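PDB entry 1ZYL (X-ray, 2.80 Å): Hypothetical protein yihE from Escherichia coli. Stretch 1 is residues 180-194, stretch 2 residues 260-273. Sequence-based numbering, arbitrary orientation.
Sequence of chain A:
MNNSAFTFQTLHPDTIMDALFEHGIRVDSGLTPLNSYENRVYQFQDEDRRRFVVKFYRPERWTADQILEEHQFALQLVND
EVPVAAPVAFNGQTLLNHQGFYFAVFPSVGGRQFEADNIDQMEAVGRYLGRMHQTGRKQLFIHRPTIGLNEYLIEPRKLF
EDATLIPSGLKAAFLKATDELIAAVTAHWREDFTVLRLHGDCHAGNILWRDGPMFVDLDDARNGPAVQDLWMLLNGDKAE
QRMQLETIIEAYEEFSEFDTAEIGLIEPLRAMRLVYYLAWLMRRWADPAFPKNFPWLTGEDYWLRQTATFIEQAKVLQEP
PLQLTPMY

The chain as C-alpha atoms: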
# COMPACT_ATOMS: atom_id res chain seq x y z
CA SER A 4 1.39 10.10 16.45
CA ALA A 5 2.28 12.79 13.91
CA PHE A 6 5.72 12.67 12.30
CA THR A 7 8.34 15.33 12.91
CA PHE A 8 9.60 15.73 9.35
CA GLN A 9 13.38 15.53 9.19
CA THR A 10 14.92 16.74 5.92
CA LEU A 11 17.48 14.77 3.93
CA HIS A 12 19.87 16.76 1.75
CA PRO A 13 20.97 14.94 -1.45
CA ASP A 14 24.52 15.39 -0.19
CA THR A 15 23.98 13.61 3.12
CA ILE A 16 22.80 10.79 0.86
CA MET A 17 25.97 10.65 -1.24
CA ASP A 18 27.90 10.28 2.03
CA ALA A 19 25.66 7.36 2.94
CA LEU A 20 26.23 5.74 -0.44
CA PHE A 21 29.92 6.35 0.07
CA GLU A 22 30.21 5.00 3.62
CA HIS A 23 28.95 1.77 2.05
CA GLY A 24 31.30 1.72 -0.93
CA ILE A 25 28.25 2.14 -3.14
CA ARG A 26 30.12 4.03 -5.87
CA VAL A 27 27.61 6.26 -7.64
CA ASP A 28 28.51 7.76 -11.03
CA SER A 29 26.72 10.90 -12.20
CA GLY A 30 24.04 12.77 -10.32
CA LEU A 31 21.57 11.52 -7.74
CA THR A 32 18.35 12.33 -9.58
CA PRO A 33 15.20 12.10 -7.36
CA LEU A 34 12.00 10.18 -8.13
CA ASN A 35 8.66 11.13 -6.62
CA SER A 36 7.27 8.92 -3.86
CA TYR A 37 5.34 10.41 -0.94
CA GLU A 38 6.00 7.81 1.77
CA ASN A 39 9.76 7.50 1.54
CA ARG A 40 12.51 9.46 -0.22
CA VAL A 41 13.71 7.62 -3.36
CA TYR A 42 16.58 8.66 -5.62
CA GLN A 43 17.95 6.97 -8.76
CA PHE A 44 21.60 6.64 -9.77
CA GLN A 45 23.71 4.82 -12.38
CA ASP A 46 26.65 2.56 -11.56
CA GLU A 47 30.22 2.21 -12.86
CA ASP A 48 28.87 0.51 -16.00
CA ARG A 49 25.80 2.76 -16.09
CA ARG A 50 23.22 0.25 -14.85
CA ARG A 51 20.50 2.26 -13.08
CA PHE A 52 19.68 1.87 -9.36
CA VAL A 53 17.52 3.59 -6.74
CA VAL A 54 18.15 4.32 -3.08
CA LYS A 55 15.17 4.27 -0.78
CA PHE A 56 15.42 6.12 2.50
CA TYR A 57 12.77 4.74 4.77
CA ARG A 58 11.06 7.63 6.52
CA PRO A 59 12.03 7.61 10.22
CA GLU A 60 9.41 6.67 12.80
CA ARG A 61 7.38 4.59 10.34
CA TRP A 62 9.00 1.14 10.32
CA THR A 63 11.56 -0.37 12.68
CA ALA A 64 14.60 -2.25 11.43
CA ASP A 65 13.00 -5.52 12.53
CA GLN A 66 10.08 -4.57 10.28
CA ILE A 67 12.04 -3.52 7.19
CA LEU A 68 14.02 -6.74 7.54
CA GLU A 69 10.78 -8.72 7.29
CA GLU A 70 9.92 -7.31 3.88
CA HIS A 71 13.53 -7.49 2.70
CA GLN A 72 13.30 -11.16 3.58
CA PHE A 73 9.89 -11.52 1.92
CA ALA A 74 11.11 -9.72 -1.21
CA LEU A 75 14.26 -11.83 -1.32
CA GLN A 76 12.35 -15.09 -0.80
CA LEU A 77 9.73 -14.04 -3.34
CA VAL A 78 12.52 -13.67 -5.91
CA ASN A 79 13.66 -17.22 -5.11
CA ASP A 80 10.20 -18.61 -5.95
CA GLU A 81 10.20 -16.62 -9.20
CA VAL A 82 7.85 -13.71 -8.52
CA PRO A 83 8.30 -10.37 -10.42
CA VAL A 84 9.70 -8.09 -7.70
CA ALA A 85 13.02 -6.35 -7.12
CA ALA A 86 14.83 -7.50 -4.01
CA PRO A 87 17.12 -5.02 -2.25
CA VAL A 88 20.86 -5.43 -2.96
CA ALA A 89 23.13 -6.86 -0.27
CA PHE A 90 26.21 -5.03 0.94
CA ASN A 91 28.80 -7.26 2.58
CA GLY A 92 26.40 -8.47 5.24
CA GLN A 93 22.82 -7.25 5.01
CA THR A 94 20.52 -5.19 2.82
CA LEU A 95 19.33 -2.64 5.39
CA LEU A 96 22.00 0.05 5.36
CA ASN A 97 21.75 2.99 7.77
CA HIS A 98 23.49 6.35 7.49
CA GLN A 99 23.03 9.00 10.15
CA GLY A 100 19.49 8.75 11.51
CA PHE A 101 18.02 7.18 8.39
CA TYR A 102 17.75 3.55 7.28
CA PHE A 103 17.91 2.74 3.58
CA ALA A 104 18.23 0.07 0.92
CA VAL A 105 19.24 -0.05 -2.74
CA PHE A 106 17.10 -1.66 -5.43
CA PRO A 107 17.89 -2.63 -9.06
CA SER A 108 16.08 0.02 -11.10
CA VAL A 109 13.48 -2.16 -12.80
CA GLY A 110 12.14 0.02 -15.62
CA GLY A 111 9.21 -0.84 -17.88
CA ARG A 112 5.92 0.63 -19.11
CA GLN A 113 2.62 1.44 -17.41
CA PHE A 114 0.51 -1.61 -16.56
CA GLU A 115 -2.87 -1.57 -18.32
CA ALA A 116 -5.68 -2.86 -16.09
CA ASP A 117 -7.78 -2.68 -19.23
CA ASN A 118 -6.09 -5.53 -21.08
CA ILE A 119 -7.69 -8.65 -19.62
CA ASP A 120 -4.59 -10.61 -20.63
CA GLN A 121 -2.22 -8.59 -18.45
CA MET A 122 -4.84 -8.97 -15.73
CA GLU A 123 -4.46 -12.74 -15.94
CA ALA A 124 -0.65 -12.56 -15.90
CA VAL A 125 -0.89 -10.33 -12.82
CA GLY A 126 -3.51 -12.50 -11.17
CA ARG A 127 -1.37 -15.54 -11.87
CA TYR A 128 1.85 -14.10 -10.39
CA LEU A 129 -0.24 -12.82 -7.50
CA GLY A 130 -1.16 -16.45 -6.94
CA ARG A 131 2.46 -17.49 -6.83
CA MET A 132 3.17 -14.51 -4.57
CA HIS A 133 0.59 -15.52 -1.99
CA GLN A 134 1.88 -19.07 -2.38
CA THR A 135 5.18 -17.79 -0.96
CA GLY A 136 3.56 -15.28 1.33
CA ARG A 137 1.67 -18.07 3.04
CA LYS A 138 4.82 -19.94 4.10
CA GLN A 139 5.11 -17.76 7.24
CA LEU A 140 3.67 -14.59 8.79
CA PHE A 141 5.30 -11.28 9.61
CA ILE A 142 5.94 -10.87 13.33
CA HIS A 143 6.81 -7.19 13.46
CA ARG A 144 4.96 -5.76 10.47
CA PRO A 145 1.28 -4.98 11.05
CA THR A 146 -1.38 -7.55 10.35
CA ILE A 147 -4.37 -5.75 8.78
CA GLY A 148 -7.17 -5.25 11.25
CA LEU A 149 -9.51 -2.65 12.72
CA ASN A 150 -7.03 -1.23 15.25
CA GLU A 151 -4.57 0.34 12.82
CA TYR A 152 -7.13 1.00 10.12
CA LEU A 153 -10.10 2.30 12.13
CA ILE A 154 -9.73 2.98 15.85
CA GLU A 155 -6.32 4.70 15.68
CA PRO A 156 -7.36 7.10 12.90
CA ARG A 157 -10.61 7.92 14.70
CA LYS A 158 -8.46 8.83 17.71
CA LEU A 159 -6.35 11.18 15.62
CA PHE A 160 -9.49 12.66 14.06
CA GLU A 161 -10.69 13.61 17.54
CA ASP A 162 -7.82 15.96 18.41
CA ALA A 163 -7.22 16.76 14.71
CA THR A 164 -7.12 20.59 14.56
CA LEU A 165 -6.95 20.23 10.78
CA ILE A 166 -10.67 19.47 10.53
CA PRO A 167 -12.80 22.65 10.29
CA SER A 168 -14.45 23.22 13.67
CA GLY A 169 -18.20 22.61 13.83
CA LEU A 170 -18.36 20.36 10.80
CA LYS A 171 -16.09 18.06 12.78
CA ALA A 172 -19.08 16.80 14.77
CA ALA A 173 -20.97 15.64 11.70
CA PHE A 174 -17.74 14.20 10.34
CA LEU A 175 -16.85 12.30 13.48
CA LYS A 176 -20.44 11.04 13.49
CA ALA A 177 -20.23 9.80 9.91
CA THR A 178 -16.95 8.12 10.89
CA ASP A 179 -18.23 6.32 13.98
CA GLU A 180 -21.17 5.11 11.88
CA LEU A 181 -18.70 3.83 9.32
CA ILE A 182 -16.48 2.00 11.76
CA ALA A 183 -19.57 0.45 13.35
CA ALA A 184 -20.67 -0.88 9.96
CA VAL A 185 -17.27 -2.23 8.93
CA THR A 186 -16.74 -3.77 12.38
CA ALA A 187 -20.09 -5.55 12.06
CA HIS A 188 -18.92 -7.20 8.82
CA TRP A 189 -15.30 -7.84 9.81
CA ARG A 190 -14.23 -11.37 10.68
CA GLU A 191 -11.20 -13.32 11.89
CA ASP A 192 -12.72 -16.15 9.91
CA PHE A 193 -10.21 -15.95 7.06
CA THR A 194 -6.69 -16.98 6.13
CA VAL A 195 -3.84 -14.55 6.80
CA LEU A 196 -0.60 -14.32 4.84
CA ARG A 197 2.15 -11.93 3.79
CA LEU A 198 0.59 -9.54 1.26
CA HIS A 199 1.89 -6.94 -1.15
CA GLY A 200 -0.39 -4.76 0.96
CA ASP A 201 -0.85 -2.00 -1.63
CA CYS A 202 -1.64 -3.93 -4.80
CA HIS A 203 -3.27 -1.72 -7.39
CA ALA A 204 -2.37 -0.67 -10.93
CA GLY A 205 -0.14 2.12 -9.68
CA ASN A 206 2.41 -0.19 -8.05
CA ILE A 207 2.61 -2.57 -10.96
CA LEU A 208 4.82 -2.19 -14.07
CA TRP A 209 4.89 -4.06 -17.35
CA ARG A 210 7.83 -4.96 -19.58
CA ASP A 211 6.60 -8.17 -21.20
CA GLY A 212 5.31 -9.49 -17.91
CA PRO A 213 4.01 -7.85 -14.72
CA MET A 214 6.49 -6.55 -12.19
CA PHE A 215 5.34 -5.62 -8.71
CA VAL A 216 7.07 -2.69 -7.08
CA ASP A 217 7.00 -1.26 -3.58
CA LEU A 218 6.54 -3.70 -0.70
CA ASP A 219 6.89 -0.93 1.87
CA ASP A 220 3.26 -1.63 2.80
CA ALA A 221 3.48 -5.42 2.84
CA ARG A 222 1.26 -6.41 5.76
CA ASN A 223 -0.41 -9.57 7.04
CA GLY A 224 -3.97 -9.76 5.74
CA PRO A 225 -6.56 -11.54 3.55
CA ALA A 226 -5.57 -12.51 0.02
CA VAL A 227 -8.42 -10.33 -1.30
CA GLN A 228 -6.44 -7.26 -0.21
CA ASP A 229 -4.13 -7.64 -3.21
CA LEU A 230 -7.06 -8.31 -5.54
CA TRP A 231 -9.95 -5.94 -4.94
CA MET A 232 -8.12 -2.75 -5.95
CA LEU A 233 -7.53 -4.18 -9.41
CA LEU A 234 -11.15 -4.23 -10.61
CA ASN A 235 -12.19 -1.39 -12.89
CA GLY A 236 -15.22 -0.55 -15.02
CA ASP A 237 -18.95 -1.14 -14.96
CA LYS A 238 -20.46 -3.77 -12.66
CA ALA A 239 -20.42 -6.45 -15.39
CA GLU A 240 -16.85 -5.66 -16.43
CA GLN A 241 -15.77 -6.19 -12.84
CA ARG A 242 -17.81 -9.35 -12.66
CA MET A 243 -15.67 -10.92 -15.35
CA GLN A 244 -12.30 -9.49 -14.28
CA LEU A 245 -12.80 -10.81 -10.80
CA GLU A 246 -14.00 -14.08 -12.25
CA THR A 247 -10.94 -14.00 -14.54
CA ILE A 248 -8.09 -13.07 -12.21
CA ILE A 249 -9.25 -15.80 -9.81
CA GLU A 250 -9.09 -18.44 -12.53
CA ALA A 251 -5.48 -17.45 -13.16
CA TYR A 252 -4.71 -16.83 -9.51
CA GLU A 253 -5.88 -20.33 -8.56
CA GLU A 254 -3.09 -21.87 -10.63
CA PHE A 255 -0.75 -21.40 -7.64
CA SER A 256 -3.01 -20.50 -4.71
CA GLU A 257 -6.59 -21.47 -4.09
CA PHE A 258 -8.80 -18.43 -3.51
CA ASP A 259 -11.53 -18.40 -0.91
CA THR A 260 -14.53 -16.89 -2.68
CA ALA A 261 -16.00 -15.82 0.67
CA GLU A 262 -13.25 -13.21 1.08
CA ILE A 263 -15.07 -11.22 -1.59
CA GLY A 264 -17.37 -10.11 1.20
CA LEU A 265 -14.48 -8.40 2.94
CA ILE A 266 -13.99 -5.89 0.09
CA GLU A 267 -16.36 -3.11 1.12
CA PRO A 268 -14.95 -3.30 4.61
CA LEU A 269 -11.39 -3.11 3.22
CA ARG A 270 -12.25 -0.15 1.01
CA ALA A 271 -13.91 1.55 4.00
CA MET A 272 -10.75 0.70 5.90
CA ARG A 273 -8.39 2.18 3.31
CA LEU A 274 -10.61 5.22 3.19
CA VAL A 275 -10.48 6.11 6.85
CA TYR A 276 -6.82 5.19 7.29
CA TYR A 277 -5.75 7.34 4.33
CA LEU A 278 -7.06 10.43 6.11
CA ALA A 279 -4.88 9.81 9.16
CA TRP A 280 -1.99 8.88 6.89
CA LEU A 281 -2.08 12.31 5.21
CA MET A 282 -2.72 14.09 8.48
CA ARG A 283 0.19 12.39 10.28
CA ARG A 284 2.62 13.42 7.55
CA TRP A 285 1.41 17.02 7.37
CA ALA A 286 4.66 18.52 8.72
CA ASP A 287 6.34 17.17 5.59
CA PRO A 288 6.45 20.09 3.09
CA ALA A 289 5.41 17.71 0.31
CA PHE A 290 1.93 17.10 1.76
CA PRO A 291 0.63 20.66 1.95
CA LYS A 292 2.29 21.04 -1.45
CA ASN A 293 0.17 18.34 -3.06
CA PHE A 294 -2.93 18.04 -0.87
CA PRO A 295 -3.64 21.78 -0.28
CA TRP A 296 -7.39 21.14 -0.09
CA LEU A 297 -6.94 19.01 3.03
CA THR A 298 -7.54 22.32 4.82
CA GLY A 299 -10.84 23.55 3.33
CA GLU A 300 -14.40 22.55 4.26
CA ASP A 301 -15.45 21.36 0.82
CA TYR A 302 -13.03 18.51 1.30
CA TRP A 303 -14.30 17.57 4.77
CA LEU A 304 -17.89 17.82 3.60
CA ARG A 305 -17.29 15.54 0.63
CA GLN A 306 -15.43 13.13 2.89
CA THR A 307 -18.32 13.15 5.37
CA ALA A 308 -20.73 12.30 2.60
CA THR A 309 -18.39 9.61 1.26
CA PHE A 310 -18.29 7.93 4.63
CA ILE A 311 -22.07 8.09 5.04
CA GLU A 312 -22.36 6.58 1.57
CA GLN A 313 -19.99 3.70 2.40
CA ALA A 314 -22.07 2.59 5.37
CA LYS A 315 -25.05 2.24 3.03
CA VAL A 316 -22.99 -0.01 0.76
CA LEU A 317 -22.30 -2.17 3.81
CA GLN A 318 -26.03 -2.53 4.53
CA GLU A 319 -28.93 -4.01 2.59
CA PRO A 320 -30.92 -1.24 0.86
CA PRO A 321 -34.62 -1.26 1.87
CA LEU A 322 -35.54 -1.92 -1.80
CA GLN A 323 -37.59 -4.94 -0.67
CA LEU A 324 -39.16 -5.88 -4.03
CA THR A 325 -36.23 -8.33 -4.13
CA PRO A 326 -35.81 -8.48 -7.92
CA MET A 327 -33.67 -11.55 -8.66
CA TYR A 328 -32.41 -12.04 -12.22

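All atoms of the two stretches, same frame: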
# COMPACT_ATOMS: atom_id res chain seq x y z
N GLU A 180 -20.18 5.90 12.59
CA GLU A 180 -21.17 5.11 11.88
C GLU A 180 -20.49 4.18 10.89
O GLU A 180 -20.94 3.05 10.69
CB GLU A 180 -22.12 6.03 11.12
CG GLU A 180 -23.43 6.37 11.84
CD GLU A 180 -24.00 7.72 11.44
OE1 GLU A 180 -23.83 8.13 10.27
OE2 GLU A 180 -24.62 8.37 12.30
N LEU A 181 -19.41 4.65 10.28
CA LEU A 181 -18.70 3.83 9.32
C LEU A 181 -17.95 2.73 10.02
O LEU A 181 -18.05 1.57 9.61
CB LEU A 181 -17.73 4.67 8.48
CG LEU A 181 -17.11 3.94 7.28
CD1 LEU A 181 -18.19 3.39 6.39
CD2 LEU A 181 -16.22 4.88 6.50
N ILE A 182 -17.22 3.05 11.08
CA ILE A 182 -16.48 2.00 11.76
C ILE A 182 -17.41 0.99 12.43
O ILE A 182 -17.04 -0.16 12.64
CB ILE A 182 -15.42 2.56 12.79
CG1 ILE A 182 -16.04 2.72 14.17
CG2 ILE A 182 -14.85 3.88 12.30
CD1 ILE A 182 -15.94 1.47 15.03
N ALA A 183 -18.63 1.40 12.75
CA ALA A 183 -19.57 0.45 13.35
C ALA A 183 -19.97 -0.55 12.26
O ALA A 183 -20.00 -1.76 12.48
CB ALA A 183 -20.80 1.16 13.88
N ALA A 184 -20.28 -0.03 11.07
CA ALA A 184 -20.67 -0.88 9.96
C ALA A 184 -19.57 -1.85 9.54
O ALA A 184 -19.81 -3.04 9.41
CB ALA A 184 -21.09 -0.02 8.78
N VAL A 185 -18.36 -1.35 9.33
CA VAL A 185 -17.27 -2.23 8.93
C VAL A 185 -16.98 -3.26 10.02
O VAL A 185 -16.78 -4.44 9.72
CB VAL A 185 -15.99 -1.42 8.59
CG1 VAL A 185 -15.79 -0.33 9.59
CG2 VAL A 185 -14.79 -2.32 8.57
N THR A 186 -16.98 -2.84 11.28
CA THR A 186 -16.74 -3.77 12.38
C THR A 186 -17.76 -4.90 12.34
O THR A 186 -17.42 -6.07 12.50
CB THR A 186 -16.81 -3.08 13.77
OG1 THR A 186 -17.89 -2.14 13.76
CG2 THR A 186 -15.52 -2.35 14.11
N ALA A 187 -19.02 -4.56 12.11
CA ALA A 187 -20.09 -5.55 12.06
C ALA A 187 -19.94 -6.58 10.93
O ALA A 187 -20.56 -7.64 10.97
CB ALA A 187 -21.46 -4.87 11.96
N HIS A 188 -19.12 -6.27 9.93
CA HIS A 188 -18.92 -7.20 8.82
C HIS A 188 -17.51 -7.76 8.81
O HIS A 188 -17.18 -8.57 7.95
CB HIS A 188 -19.19 -6.50 7.49
CG HIS A 188 -20.58 -5.96 7.35
ND1 HIS A 188 -21.67 -6.77 7.09
CD2 HIS A 188 -21.07 -4.70 7.45
CE1 HIS A 188 -22.76 -6.03 7.04
NE2 HIS A 188 -22.42 -4.77 7.25
N TRP A 189 -16.67 -7.35 9.76
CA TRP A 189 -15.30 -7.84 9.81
C TRP A 189 -15.32 -9.23 10.39
O TRP A 189 -16.28 -9.60 11.06
CB TRP A 189 -14.42 -6.94 10.66
CG TRP A 189 -12.93 -7.19 10.49
CD1 TRP A 189 -12.03 -7.44 11.48
CD2 TRP A 189 -12.19 -7.18 9.26
NE1 TRP A 189 -10.77 -7.59 10.94
CE2 TRP A 189 -10.83 -7.44 9.58
CE3 TRP A 189 -12.53 -6.99 7.91
CZ2 TRP A 189 -9.82 -7.51 8.61
CZ3 TRP A 189 -11.53 -7.06 6.94
CH2 TRP A 189 -10.18 -7.32 7.31
N ARG A 190 -14.27 -10.01 10.15
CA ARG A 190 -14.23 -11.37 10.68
C ARG A 190 -12.82 -11.92 10.72
O ARG A 190 -12.01 -11.61 9.85
CB ARG A 190 -15.13 -12.29 9.84
CG ARG A 190 -14.73 -12.43 8.36
CD ARG A 190 -15.83 -13.10 7.55
NE ARG A 190 -15.49 -13.27 6.13
CZ ARG A 190 -14.55 -14.08 5.66
NH1 ARG A 190 -14.32 -14.16 4.36
NH2 ARG A 190 -13.84 -14.83 6.50
N GLU A 191 -12.52 -12.71 11.75
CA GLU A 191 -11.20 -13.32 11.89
C GLU A 191 -11.36 -14.73 11.37
O GLU A 191 -10.60 -15.65 11.71
CB GLU A 191 -10.77 -13.34 13.36
CG GLU A 191 -9.58 -12.44 13.68
CD GLU A 191 -9.85 -10.97 13.42
OE1 GLU A 191 -10.06 -10.60 12.25
OE2 GLU A 191 -9.84 -10.18 14.39
N ASP A 192 -12.36 -14.89 10.52
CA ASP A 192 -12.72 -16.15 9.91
C ASP A 192 -12.06 -16.37 8.54
O ASP A 192 -12.61 -17.04 7.67
CB ASP A 192 -14.25 -16.18 9.79
CG ASP A 192 -14.77 -17.52 9.37
OD1 ASP A 192 -14.32 -18.55 9.94
OD2 ASP A 192 -15.64 -17.55 8.47
N PHE A 193 -10.88 -15.79 8.34
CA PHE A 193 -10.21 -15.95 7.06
C PHE A 193 -8.75 -16.31 7.23
O PHE A 193 -8.22 -16.30 8.34
CB PHE A 193 -10.33 -14.68 6.21
CG PHE A 193 -9.64 -13.48 6.80
CD1 PHE A 193 -10.35 -12.54 7.55
CD2 PHE A 193 -8.28 -13.26 6.58
CE1 PHE A 193 -9.72 -11.40 8.06
CE2 PHE A 193 -7.64 -12.12 7.09
CZ PHE A 193 -8.36 -11.19 7.82
N THR A 194 -8.09 -16.61 6.12
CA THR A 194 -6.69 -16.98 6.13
C THR A 194 -5.83 -15.72 6.04
O THR A 194 -6.15 -14.79 5.29
CB THR A 194 -6.34 -17.91 4.94
OG1 THR A 194 -7.10 -19.13 5.05
CG2 THR A 194 -4.85 -18.25 4.94
N THR A 260 -13.50 -17.77 -2.18
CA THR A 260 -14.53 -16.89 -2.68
C THR A 260 -15.19 -16.03 -1.59
O THR A 260 -15.52 -14.87 -1.82
CB THR A 260 -15.62 -17.71 -3.41
OG1 THR A 260 -14.99 -18.76 -4.14
CG2 THR A 260 -16.38 -16.83 -4.38
N ALA A 261 -15.36 -16.58 -0.39
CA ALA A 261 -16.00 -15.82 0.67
C ALA A 261 -15.29 -14.52 1.04
O ALA A 261 -15.92 -13.61 1.58
CB ALA A 261 -16.17 -16.68 1.91
N GLU A 262 -14.00 -14.42 0.76
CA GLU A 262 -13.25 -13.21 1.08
C GLU A 262 -13.73 -12.02 0.27
O GLU A 262 -13.38 -10.88 0.57
CB GLU A 262 -11.75 -13.39 0.82
CG GLU A 262 -11.07 -14.45 1.66
CD GLU A 262 -9.57 -14.48 1.45
OE1 GLU A 262 -8.99 -15.56 1.63
OE2 GLU A 262 -8.98 -13.43 1.11
N ILE A 263 -14.54 -12.29 -0.76
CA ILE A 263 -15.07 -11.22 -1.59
C ILE A 263 -16.01 -10.33 -0.78
O ILE A 263 -16.30 -9.18 -1.15
CB ILE A 263 -15.81 -11.80 -2.80
CG1 ILE A 263 -14.87 -12.70 -3.58
CG2 ILE A 263 -16.34 -10.69 -3.69
CD1 ILE A 263 -13.71 -11.98 -4.15
N GLY A 264 -16.47 -10.86 0.34
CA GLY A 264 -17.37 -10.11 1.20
C GLY A 264 -16.63 -9.11 2.06
O GLY A 264 -17.22 -8.18 2.62
N LEU A 265 -15.32 -9.29 2.15
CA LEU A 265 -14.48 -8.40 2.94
C LEU A 265 -14.06 -7.14 2.16
O LEU A 265 -13.39 -6.27 2.72
CB LEU A 265 -13.21 -9.13 3.37
CG LEU A 265 -13.29 -10.52 4.01
CD1 LEU A 265 -11.89 -11.10 4.13
CD2 LEU A 265 -13.93 -10.42 5.37
N ILE A 266 -14.43 -7.04 0.88
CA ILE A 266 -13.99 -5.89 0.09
C ILE A 266 -14.53 -4.53 0.52
O ILE A 266 -13.76 -3.60 0.70
CB ILE A 266 -14.26 -6.05 -1.44
CG1 ILE A 266 -15.75 -6.23 -1.68
CG2 ILE A 266 -13.50 -7.25 -1.99
CD1 ILE A 266 -16.14 -6.15 -3.14
N GLU A 267 -15.83 -4.40 0.70
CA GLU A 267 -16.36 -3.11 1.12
C GLU A 267 -15.78 -2.74 2.47
O GLU A 267 -15.56 -1.56 2.75
CB GLU A 267 -17.89 -3.13 1.12
CG GLU A 267 -18.45 -3.34 -0.28
CD GLU A 267 -17.82 -2.39 -1.32
OE1 GLU A 267 -17.66 -2.82 -2.49
OE2 GLU A 267 -17.50 -1.23 -0.97
N PRO A 268 -15.54 -3.72 3.34
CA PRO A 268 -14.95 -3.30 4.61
C PRO A 268 -13.50 -2.85 4.40
O PRO A 268 -13.04 -1.92 5.05
CB PRO A 268 -15.07 -4.54 5.47
CG PRO A 268 -16.39 -5.08 5.04
CD PRO A 268 -16.28 -4.98 3.52
N LEU A 269 -12.79 -3.49 3.48
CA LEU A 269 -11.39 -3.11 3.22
C LEU A 269 -11.32 -1.72 2.61
O LEU A 269 -10.47 -0.92 2.99
CB LEU A 269 -10.72 -4.11 2.27
CG LEU A 269 -10.44 -5.49 2.86
CD1 LEU A 269 -9.88 -6.38 1.79
CD2 LEU A 269 -9.49 -5.37 4.02
N ARG A 270 -12.21 -1.45 1.67
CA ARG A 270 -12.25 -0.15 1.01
C ARG A 270 -12.58 0.92 2.07
O ARG A 270 -11.96 2.00 2.09
CB ARG A 270 -13.30 -0.17 -0.11
CG ARG A 270 -13.57 1.19 -0.73
CD ARG A 270 -14.69 1.10 -1.75
NE ARG A 270 -14.26 0.50 -3.02
CZ ARG A 270 -14.87 -0.53 -3.60
NH1 ARG A 270 -14.43 -1.00 -4.75
NH2 ARG A 270 -15.91 -1.10 -3.01
N ALA A 271 -13.54 0.63 2.94
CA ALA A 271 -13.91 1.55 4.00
C ALA A 271 -12.67 1.76 4.84
O ALA A 271 -12.35 2.88 5.25
CB ALA A 271 -15.01 0.97 4.85
N MET A 272 -11.96 0.66 5.09
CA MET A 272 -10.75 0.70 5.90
C MET A 272 -9.66 1.56 5.30
O MET A 272 -9.03 2.35 6.00
CB MET A 272 -10.25 -0.73 6.13
CG MET A 272 -11.04 -1.49 7.19
SD MET A 272 -10.61 -3.24 7.33
CE MET A 272 -12.09 -3.76 7.51
N ARG A 273 -9.43 1.41 4.00
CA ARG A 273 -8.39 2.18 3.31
C ARG A 273 -8.79 3.64 3.28
O ARG A 273 -7.95 4.55 3.27
CB ARG A 273 -8.21 1.67 1.88
CG ARG A 273 -7.18 2.45 1.08
CD ARG A 273 -7.18 2.05 -0.39
NE ARG A 273 -6.04 1.21 -0.74
CZ ARG A 273 -4.84 1.67 -1.07
NH1 ARG A 273 -4.61 2.98 -1.09
NH2 ARG A 273 -3.86 0.83 -1.37

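The helix of stretch 1 and the helix beginning at Ile266 run roughly antiparallel: their N-to-C directions differ by 144°, and the axes approach to 9.3 Å. The backbones come close at Val185 and Pro268, whose CA atoms lie 5.0 Å apart. About 600 Å² is buried, both sides summed, and the contact is chiefly apolar.

Along stretch 1, Leu181 and then Val185, one helical turn later, direct their CA-to-CB bonds toward the second helix. Leu181 CD1 lies 4.3 Å from Ala271 CB, a loose van der Waals contact. Val185 packs more tightly, its CG2 being 3.8 Å from Pro268 CB and 3.2 Å from Met272 CE. His188 adds an aliphatic touch, CB to Pro268 CG at 4.0 Å.

Trp189 starts sideways, but its indole reaches stretch 2. Met272 covers one face: CE is 3.7 Å from the centroid of the six-membered ring, 30° off the normal, and SD is 4.2 Å from that centroid, 19° off, which supports CH-pi and sulfur-aromatic contacts. Trp189 CH2 also meets Leu269 CD2 at 3.9 Å.

Arg190 lays its guanidinium face against Leu265, with NE 3.3 Å from CD2, leaving the edge for polar contact. There NH1 donates a weak hydrogen bond to Ala261 O (3.3 Å, 143°). Finally, Phe193 CD1 packs 4.0 Å from Leu265 CD1.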